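Local coordinates for protein ferredoxin (Trichomonas vaginalis, PDB 1L5P) that carries electrons through a single [2Fe-2S] cluster, linking pyruvate:ferredoxin oxidoreductase to hydrogenase in the hydrogenosome, at residues E65-E68 with N73-L76. Sequence-based numbering, arbitrary orientation.
Sequences EFLE and NARL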
loop_
_atom_site.group_PDB
_atom_site.type_symbol
_atom_site.label_atom_id
_atom_site.label_comp_id
_atom_site.label_asym_id
_atom_site.label_seq_id
_atom_site.Cartn_x
_atom_site.Cartn_y
_atom_site.Cartn_z
ATOM N N GLU A 65 4.782 -11.477 8.400
ATOM C CA GLU A 65 3.952 -12.478 9.060
ATOM C C GLU A 65 2.604 -12.569 8.373
ATOM O O GLU A 65 2.020 -13.641 8.259
ATOM C CB GLU A 65 3.736 -12.103 10.522
ATOM C CG GLU A 65 5.015 -11.925 11.324
ATOM C CD GLU A 65 5.063 -12.843 12.530
ATOM O OE1 GLU A 65 4.409 -13.913 12.475
ATOM O OE2 GLU A 65 5.750 -12.493 13.522
ATOM N N PHE A 66 2.113 -11.425 7.915
ATOM C CA PHE A 66 0.824 -11.362 7.247
ATOM C C PHE A 66 0.886 -11.667 5.744
ATOM O O PHE A 66 -0.154 -11.819 5.104
ATOM C CB PHE A 66 0.206 -9.980 7.455
ATOM C CG PHE A 66 -0.270 -9.722 8.861
ATOM C CD1 PHE A 66 -1.376 -10.398 9.376
ATOM C CD2 PHE A 66 0.364 -8.770 9.655
ATOM C CE1 PHE A 66 -1.847 -10.126 10.658
ATOM C CE2 PHE A 66 -0.101 -8.491 10.942
ATOM C CZ PHE A 66 -1.205 -9.167 11.443
ATOM N N LEU A 67 2.085 -11.780 5.180
ATOM C CA LEU A 67 2.210 -12.036 3.748
ATOM C C LEU A 67 2.623 -13.451 3.375
ATOM O O LEU A 67 2.772 -13.766 2.190
ATOM C CB LEU A 67 3.197 -11.040 3.135
ATOM C CG LEU A 67 3.045 -9.611 3.662
ATOM C CD1 LEU A 67 4.336 -8.819 3.477
ATOM C CD2 LEU A 67 1.878 -8.958 2.938
ATOM N N GLU A 68 2.795 -14.303 4.380
ATOM C CA GLU A 68 3.209 -15.686 4.164
ATOM C C GLU A 68 2.300 -16.452 3.214
ATOM O O GLU A 68 2.777 -17.189 2.342
ATOM C CB GLU A 68 3.268 -16.422 5.503
ATOM C CG GLU A 68 3.834 -15.581 6.647
ATOM C CD GLU A 68 4.336 -16.430 7.809
ATOM O OE1 GLU A 68 4.062 -17.652 7.804
ATOM O OE2 GLU A 68 5.001 -15.876 8.718
ATOM N N ASN A 73 4.368 -10.691 -4.304
ATOM C CA ASN A 73 4.493 -9.237 -4.331
ATOM C C ASN A 73 3.481 -8.499 -3.469
ATOM O O ASN A 73 3.288 -7.294 -3.619
ATOM C CB ASN A 73 4.402 -8.740 -5.775
ATOM C CG ASN A 73 3.279 -9.409 -6.564
ATOM O OD1 ASN A 73 2.685 -10.412 -6.135
ATOM N ND2 ASN A 73 2.984 -8.852 -7.737
ATOM N N ALA A 74 2.850 -9.224 -2.556
ATOM C CA ALA A 74 1.866 -8.634 -1.665
ATOM C C ALA A 74 2.548 -7.817 -0.585
ATOM O O ALA A 74 3.630 -8.159 -0.134
ATOM C CB ALA A 74 1.027 -9.730 -1.023
ATOM N N ARG A 75 1.907 -6.732 -0.175
ATOM C CA ARG A 75 2.420 -5.876 0.877
ATOM C C ARG A 75 1.217 -5.306 1.638
ATOM O O ARG A 75 0.094 -5.315 1.131
ATOM C CB ARG A 75 3.239 -4.728 0.283
ATOM C CG ARG A 75 4.503 -5.148 -0.444
ATOM C CD ARG A 75 5.599 -5.590 0.527
ATOM N NE ARG A 75 5.784 -4.640 1.613
ATOM C CZ ARG A 75 6.713 -3.694 1.626
ATOM N NH1 ARG A 75 7.550 -3.575 0.606
ATOM N NH2 ARG A 75 6.806 -2.861 2.660
ATOM N N LEU A 76 1.453 -4.833 2.859
ATOM C CA LEU A 76 0.403 -4.226 3.666
ATOM C C LEU A 76 0.497 -2.737 3.377
ATOM O O LEU A 76 1.517 -2.115 3.653
ATOM C CB LEU A 76 0.659 -4.451 5.158
ATOM C CG LEU A 76 0.455 -5.840 5.769
ATOM C CD1 LEU A 76 0.583 -5.713 7.279
ATOM C CD2 LEU A 76 -0.903 -6.412 5.387
#
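In the helix-loop-strand unit that leads into the last cluster-binding cysteine, C78, the segment 65-68, on helix 61-67, packs through L67 and F66 against A74 and L76 of strand 74-76, an outermost strand of the main sheet. L67 carries most of the contact: its CG stands anti to its own carbonyl carbon (chi1 -42°), and with chi2 at 157° CD2 of L67 comes to lie on the strand backbone, 3.6 Å from A74 O and 3.7 Å from R75 CA. L67 CD2 also lies 4.1 Å from A74 CB and 4.4 Å from L76 CG, so one branch of the leucine spans the two strand residues whose CB atoms point toward the helix. L67 CD1 adds a contact of 3.7 Å with A74 O. Nearer the cluster end of the strand, ring atom CD2 of F66 meets CD1 of L76 at 3.9 Å. No hydrogen bond joins the two segments directly; polar attachment comes from earlier in the helix, where E63 accepts a hydrogen bond from L76 N and forms a salt bridge with R75. I48 of strand 48-53 touches both L67 and L76. L76 also touches the cluster and C47, so this small apolar interface continues into the [2Fe-2S] pocket of the ferredoxin fold.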